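3-oxoacyl-[acyl-carrier-protein] synthase, mitochondrial (Arabidopsis thaliana, PDB 2IX4) catalyses the chain-elongating condensation of mitochondrial fatty acid synthesis, adding two carbons from malonyl-ACP to a growing acyl chain. Local coordinates at residues G205-I210 with H359-A364; I89-C94 with I248-G253. All blocks are in the same frame, centred on the assembly; numbering follows the deposited sequence.

Interaction 1: residues G205-I210 with H359-A364. With 6NA (hexanoic acid), chain C.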
ATOM      1  N   GLY A 205      -1.200   3.145  11.005  1.00 21.79           N
ATOM      2  CA  GLY A 205      -0.030   2.441  10.508  1.00 22.20           C
ATOM      3  C   GLY A 205       0.470   1.421  11.504  1.00 22.41           C
ATOM      4  O   GLY A 205       0.220   1.531  12.707  1.00 22.47           O
ATOM      5  N   THR A 206       1.172   0.416  10.994  1.00 22.60           N
ATOM      6  CA  THR A 206       1.754  -0.615  11.839  1.00 22.90           C
ATOM      7  C   THR A 206       3.055  -1.129  11.239  1.00 23.15           C
ATOM      8  O   THR A 206       3.240  -1.103  10.022  1.00 23.16           O
ATOM      9  CB  THR A 206       0.767  -1.782  12.111  1.00 22.90           C
ATOM     10  OG1 THR A 206       1.382  -2.732  12.990  1.00 22.74           O
ATOM     11  CG2 THR A 206       0.339  -2.478  10.814  1.00 22.88           C
ATOM     12  N   GLU A 207       3.961  -1.571  12.104  1.00 23.40           N
ATOM     13  CA  GLU A 207       5.228  -2.140  11.663  1.00 23.87           C
ATOM     14  C   GLU A 207       5.854  -2.983  12.756  1.00 23.86           C
ATOM     15  O   GLU A 207       5.877  -2.595  13.924  1.00 23.97           O
ATOM     16  CB  GLU A 207       6.212  -1.053  11.232  1.00 24.08           C
ATOM     17  CG  GLU A 207       7.277  -1.543  10.247  1.00 24.96           C
ATOM     18  CD  GLU A 207       6.773  -1.562   8.817  1.00 26.91           C
ATOM     19  OE1 GLU A 207       6.588  -0.470   8.245  1.00 26.99           O
ATOM     20  OE2 GLU A 207       6.561  -2.663   8.261  1.00 27.45           O
ATOM     21  N   SER A 208       6.347  -4.148  12.363  1.00 23.98           N
ATOM     22  CA  SER A 208       7.132  -4.991  13.242  1.00 23.96           C
ATOM     23  C   SER A 208       8.246  -5.580  12.409  1.00 23.74           C
ATOM     24  O   SER A 208       8.172  -6.724  11.959  1.00 23.91           O
ATOM     25  CB  SER A 208       6.279  -6.092  13.852  1.00 24.02           C
ATOM     26  OG  SER A 208       7.015  -6.766  14.852  1.00 25.41           O
ATOM     27  N   SER A 209       9.275  -4.776  12.194  1.00 23.55           N
ATOM     28  CA  SER A 209      10.339  -5.138  11.277  1.00 23.45           C
ATOM     29  C   SER A 209      11.711  -5.144  11.957  1.00 23.25           C
ATOM     30  O   SER A 209      12.718  -4.822  11.331  1.00 23.36           O
ATOM     31  CB  SER A 209      10.321  -4.194  10.069  1.00 23.39           C
ATOM     32  OG  SER A 209      10.822  -4.844   8.915  1.00 24.50           O
ATOM     33  N   ILE A 210      11.752  -5.514  13.238  1.00 22.97           N
ATOM     34  CA  ILE A 210      13.036  -5.705  13.918  1.00 22.67           C
ATOM     35  C   ILE A 210      13.432  -7.178  13.859  1.00 22.48           C
ATOM     36  O   ILE A 210      12.951  -8.000  14.639  1.00 22.36           O
ATOM     37  CB  ILE A 210      13.059  -5.176  15.381  1.00 22.78           C
ATOM     38  CG1 ILE A 210      12.587  -3.718  15.446  1.00 22.48           C
ATOM     39  CG2 ILE A 210      14.476  -5.310  15.965  1.00 22.53           C
ATOM     40  CD1 ILE A 210      12.426  -3.177  16.855  1.00 22.72           C
ATOM     41  N   HIS A 359      12.548   5.123  14.968  1.00 22.13           N
ATOM     42  CA  HIS A 359      11.818   5.227  13.710  1.00 22.40           C
ATOM     43  C   HIS A 359      10.852   4.050  13.556  1.00 22.61           C
ATOM     44  O   HIS A 359      11.271   2.926  13.255  1.00 22.71           O
ATOM     45  CB  HIS A 359      12.793   5.278  12.529  1.00 22.28           C
ATOM     46  CG  HIS A 359      12.181   5.774  11.255  1.00 22.20           C
ATOM     47  ND1 HIS A 359      10.820   5.783  11.033  1.00 22.19           N
ATOM     48  CD2 HIS A 359      12.748   6.252  10.123  1.00 21.94           C
ATOM     49  CE1 HIS A 359      10.575   6.267   9.829  1.00 22.38           C
ATOM     50  NE2 HIS A 359      11.728   6.557   9.256  1.00 21.86           N
ATOM     51  N   LEU A 360       9.561   4.311  13.760  1.00 22.94           N
ATOM     52  CA  LEU A 360       8.540   3.258  13.689  1.00 23.16           C
ATOM     53  C   LEU A 360       8.139   2.902  12.256  1.00 23.28           C
ATOM     54  O   LEU A 360       7.185   2.150  12.040  1.00 23.24           O
ATOM     55  CB  LEU A 360       7.299   3.612  14.522  1.00 23.36           C
ATOM     56  CG  LEU A 360       7.392   3.818  16.040  1.00 24.17           C
ATOM     57  CD1 LEU A 360       6.056   3.476  16.683  1.00 24.45           C
ATOM     58  CD2 LEU A 360       8.497   3.008  16.694  1.00 24.23           C
ATOM     59  N   LEU A 361       8.871   3.456  11.289  1.00 23.31           N
ATOM     60  CA  LEU A 361       8.734   3.124   9.870  1.00 23.38           C
ATOM     61  C   LEU A 361       7.306   3.346   9.349  1.00 23.57           C
ATOM     62  O   LEU A 361       6.845   4.484   9.300  1.00 23.82           O
ATOM     63  CB  LEU A 361       9.264   1.702   9.586  1.00 23.33           C
ATOM     64  CG  LEU A 361      10.725   1.381   9.970  1.00 23.17           C
ATOM     65  CD1 LEU A 361      11.067  -0.077   9.679  1.00 22.99           C
ATOM     66  CD2 LEU A 361      11.725   2.301   9.275  1.00 23.50           C
ATOM     67  N   GLY A 362       6.611   2.274   8.975  1.00 23.68           N
ATOM     68  CA  GLY A 362       5.225   2.367   8.498  1.00 23.91           C
ATOM     69  C   GLY A 362       4.237   2.898   9.521  1.00 23.93           C
ATOM     70  O   GLY A 362       3.174   3.408   9.158  1.00 24.33           O
ATOM     71  N   ALA A 363       4.581   2.776  10.803  1.00 23.70           N
ATOM     72  CA  ALA A 363       3.725   3.261  11.882  1.00 23.45           C
ATOM     73  C   ALA A 363       4.076   4.677  12.344  1.00 23.23           C
ATOM     74  O   ALA A 363       3.310   5.296  13.085  1.00 23.31           O
ATOM     75  CB  ALA A 363       3.763   2.294  13.058  1.00 23.71           C
ATOM     76  N   ALA A 364       5.226   5.182  11.901  1.00 22.91           N
ATOM     77  CA  ALA A 364       5.747   6.481  12.341  1.00 22.64           C
ATOM     78  C   ALA A 364       4.761   7.628  12.135  1.00 22.51           C
ATOM     79  O   ALA A 364       4.515   8.411  13.055  1.00 22.42           O
ATOM     80  CB  ALA A 364       7.070   6.786  11.647  1.00 22.55           C
TER
HETATM   81  CA  6NA C1462      12.306   3.475   4.978  1.00 26.72           C
HETATM   82  C   6NA C1462      11.311   4.597   5.164  1.00 26.52           C
HETATM   83  O   6NA C1462      11.056   5.359   4.246  1.00 25.73           O
HETATM   84  CB  6NA C1462      11.614   2.301   4.296  1.00 26.98           C
HETATM   85  CG  6NA C1462      10.890   1.420   5.313  1.00 27.55           C
HETATM   86  CD  6NA C1462       9.490   1.075   4.836  1.00 27.91           C
HETATM   87  C6  6NA C1462       8.521   1.027   5.994  1.00 27.95           C
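The carboxylate of Glu207 turns one oxygen to the loop 359-364: OE1 accepts the backbone N-H of Gly362 on its anti lone pair, N to OE1 2.8 Å and bent, with 134° at the hydrogen. The other flat group, the His359 imidazole, has Leu361 CD2 over the centre of one face, 3.9 Å above the plane, and the ring of His320 meets it at a steep angle. This is the acyl pocket of the thiolase fold, where strand 200-207 faces the loop that carries His359, predicted to be catalytic together with Cys179 and His320. Glu207 CG stands anti to the backbone N (chi1 -156°), and a bend at chi2 (83°) brings CD round toward Gly362; the side chain crosses that of Leu361 at about a right angle. OE2 goes to the backbone N of Ile124, so backbone N-H groups from two loops hold the buried carboxylate. The backbones come too close for a CB at either glycine: one on Gly362 would run into Glu207 OE1, one on Gly205 into Gly362 O. Ala363 CB packs over the strand, 3.7 Å from Thr206 CA. The hexanoic acid puts its tail into this corner, its C6 3.7 Å from Leu361 CB and 3.3 Å from Glu207 OE1.

Interaction 2: residues I89-C94 with I248-G253; sequences IGYAVC and IGEGSG
Helix 89-94 and strand 251-253 run in roughly the same direction, their axes 36° apart and 7.1 Å at closest approach, with Ala92 and Ser252 nearest by CA. Tyr91 reaches from the helix past Gly251, its CD1 3.8 Å from Gly251 CA, to Glu250, where its hydroxyl donates a hydrogen bond, OH to OE1 2.7 Å. That oxygen lies at the ring edge, in plane, whereas the hydroxyl meets the carboxylate from above, 62° out of its plane. Tyr91 OH is also hydrogen-bonded to Tyr67 OH. Glu250 CG sits between the backbone N and the carbonyl carbon (chi1 60°), the chain extended beyond it. A helix of the thiolase fold here lies against the sheet of the N-terminal half, with the Glu250 side chain about 11 Å from the bound hexanoic acid. The buried carboxylate has further donors, Ser208 OG at OE1 and the backbone N of Val65 at OE2, a set likely to favour the ionised form. A phenylalanine in place of Tyr91 would probably leave Glu250 OE1 with one donor fewer and Tyr67 OH without its hydroxyl mate. At the backbone angles of Gly251 a CB would be jammed against Glu250 O, so the position calls for glycine. Ser252 packs its CB 3.6 Å from Tyr91 O; its OG, anti to the backbone N, bonds to Gly205 O while lying 3.4 Å from Ala92 CA.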
ATOM      1  N   ILE A  89       0.231  -7.235  12.321  1.00 22.83           N
ATOM      2  CA  ILE A  89      -1.227  -7.365  12.372  1.00 22.19           C
ATOM      3  C   ILE A  89      -1.748  -7.267  13.816  1.00 22.02           C
ATOM      4  O   ILE A  89      -2.741  -6.581  14.078  1.00 21.96           O
ATOM      5  CB  ILE A  89      -1.723  -8.665  11.681  1.00 22.18           C
ATOM      6  CG1 ILE A  89      -1.352  -8.656  10.195  1.00 22.31           C
ATOM      7  CG2 ILE A  89      -3.240  -8.834  11.854  1.00 21.69           C
ATOM      8  CD1 ILE A  89      -1.448 -10.015   9.506  1.00 22.17           C
ATOM      9  N   GLY A  90      -1.067  -7.941  14.741  1.00 21.53           N
ATOM     10  CA  GLY A  90      -1.437  -7.916  16.158  1.00 21.22           C
ATOM     11  C   GLY A  90      -1.328  -6.542  16.797  1.00 21.06           C
ATOM     12  O   GLY A  90      -2.170  -6.165  17.620  1.00 20.93           O
ATOM     13  N   TYR A  91      -0.288  -5.795  16.423  1.00 20.81           N
ATOM     14  CA  TYR A  91      -0.099  -4.424  16.908  1.00 20.63           C
ATOM     15  C   TYR A  91      -1.262  -3.525  16.493  1.00 20.53           C
ATOM     16  O   TYR A  91      -1.788  -2.765  17.308  1.00 20.64           O
ATOM     17  CB  TYR A  91       1.217  -3.825  16.393  1.00 20.72           C
ATOM     18  CG  TYR A  91       2.488  -4.447  16.934  1.00 20.57           C
ATOM     19  CD1 TYR A  91       3.705  -4.228  16.293  1.00 20.92           C
ATOM     20  CD2 TYR A  91       2.481  -5.258  18.073  1.00 21.04           C
ATOM     21  CE1 TYR A  91       4.877  -4.783  16.771  1.00 21.29           C
ATOM     22  CE2 TYR A  91       3.654  -5.828  18.557  1.00 20.97           C
ATOM     23  CZ  TYR A  91       4.848  -5.584  17.898  1.00 21.48           C
ATOM     24  OH  TYR A  91       6.018  -6.137  18.356  1.00 21.71           O
ATOM     25  N   ALA A  92      -1.654  -3.634  15.225  1.00 20.49           N
ATOM     26  CA  ALA A  92      -2.730  -2.831  14.656  1.00 20.56           C
ATOM     27  C   ALA A  92      -4.067  -3.157  15.302  1.00 20.63           C
ATOM     28  O   ALA A  92      -4.835  -2.255  15.615  1.00 20.65           O
ATOM     29  CB  ALA A  92      -2.804  -3.030  13.152  1.00 20.54           C
ATOM     30  N   VAL A  93      -4.337  -4.443  15.504  1.00 20.76           N
ATOM     31  CA  VAL A  93      -5.585  -4.872  16.134  1.00 20.72           C
ATOM     32  C   VAL A  93      -5.644  -4.365  17.574  1.00 20.77           C
ATOM     33  O   VAL A  93      -6.671  -3.849  18.011  1.00 20.87           O
ATOM     34  CB  VAL A  93      -5.786  -6.410  16.051  1.00 20.87           C
ATOM     35  CG1 VAL A  93      -7.007  -6.854  16.864  1.00 20.61           C
ATOM     36  CG2 VAL A  93      -5.940  -6.843  14.599  1.00 20.53           C
ATOM     37  N   CYS A  94      -4.529  -4.498  18.292  1.00 20.83           N
ATOM     38  CA  CYS A  94      -4.402  -3.984  19.660  1.00 20.90           C
ATOM     39  C   CYS A  94      -4.701  -2.482  19.725  1.00 20.72           C
ATOM     40  O   CYS A  94      -5.516  -2.037  20.538  1.00 20.50           O
ATOM     41  CB  CYS A  94      -2.998  -4.272  20.208  1.00 20.88           C
ATOM     42  SG  CYS A  94      -2.702  -3.659  21.877  1.00 21.64           S
ATOM     43  N   ILE A 248      15.820   1.716  14.247  1.00 19.96           N
ATOM     44  CA  ILE A 248      14.582   1.030  13.878  1.00 20.25           C
ATOM     45  C   ILE A 248      13.731   0.812  15.122  1.00 20.09           C
ATOM     46  O   ILE A 248      14.229   0.369  16.154  1.00 20.10           O
ATOM     47  CB  ILE A 248      14.838  -0.334  13.162  1.00 20.32           C
ATOM     48  CG1 ILE A 248      15.599  -0.132  11.852  1.00 21.19           C
ATOM     49  CG2 ILE A 248      13.526  -1.046  12.842  1.00 20.76           C
ATOM     50  CD1 ILE A 248      15.936  -1.425  11.123  1.00 22.46           C
ATOM     51  N   GLY A 249      12.454   1.160  15.017  1.00 20.16           N
ATOM     52  CA  GLY A 249      11.488   0.911  16.081  1.00 20.27           C
ATOM     53  C   GLY A 249      10.326   0.098  15.545  1.00 20.48           C
ATOM     54  O   GLY A 249      10.280  -0.215  14.361  1.00 20.59           O
ATOM     55  N   GLU A 250       9.381  -0.238  16.418  1.00 20.80           N
ATOM     56  CA  GLU A 250       8.213  -1.022  16.023  1.00 20.93           C
ATOM     57  C   GLU A 250       6.973  -0.567  16.788  1.00 20.86           C
ATOM     58  O   GLU A 250       7.080   0.024  17.863  1.00 20.67           O
ATOM     59  CB  GLU A 250       8.457  -2.515  16.282  1.00 21.07           C
ATOM     60  CG  GLU A 250       8.731  -2.840  17.750  1.00 22.07           C
ATOM     61  CD  GLU A 250       8.705  -4.322  18.063  1.00 24.33           C
ATOM     62  OE1 GLU A 250       8.257  -5.120  17.211  1.00 26.37           O
ATOM     63  OE2 GLU A 250       9.133  -4.690  19.177  1.00 24.74           O
ATOM     64  N   GLY A 251       5.803  -0.848  16.226  1.00 20.92           N
ATOM     65  CA  GLY A 251       4.541  -0.592  16.920  1.00 21.13           C
ATOM     66  C   GLY A 251       3.429  -0.217  15.969  1.00 21.16           C
ATOM     67  O   GLY A 251       3.501  -0.491  14.771  1.00 21.30           O
ATOM     68  N   SER A 252       2.396   0.418  16.510  1.00 21.39           N
ATOM     69  CA  SER A 252       1.241   0.818  15.718  1.00 21.63           C
ATOM     70  C   SER A 252       0.574   2.048  16.305  1.00 21.44           C
ATOM     71  O   SER A 252       0.545   2.231  17.523  1.00 21.27           O
ATOM     72  CB  SER A 252       0.217  -0.323  15.638  1.00 21.77           C
ATOM     73  OG  SER A 252      -0.879   0.025  14.804  1.00 22.54           O
ATOM     74  N   GLY A 253       0.042   2.881  15.420  1.00 21.23           N
ATOM     75  CA  GLY A 253      -0.815   3.990  15.807  1.00 20.95           C
ATOM     76  C   GLY A 253      -2.095   3.895  15.005  1.00 20.74           C
ATOM     77  O   GLY A 253      -2.062   3.738  13.784  1.00 20.75           O
TER

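Interactions 1 and 2 have centres about 7 Å apart and meet through neighbouring strands, 200-207 and 251-259, which pair antiparallel in the sheet of the N-terminal half. Along the chain their segments alternate: 89-94, 205-210, 248-253, 359-364. Helix 87-102 packs on one face of this strand pair and residues 359-364 on the other, so the strands lie between the two contacts. The contacts touch directly, His359 O lying 2.8 Å from Gly249 N in a probable hydrogen bond, while Ala363 CB packs 3.3 Å from Gly251 O. The acyl pocket, with His359, predicted to be catalytic, is therefore on the face opposite the helix.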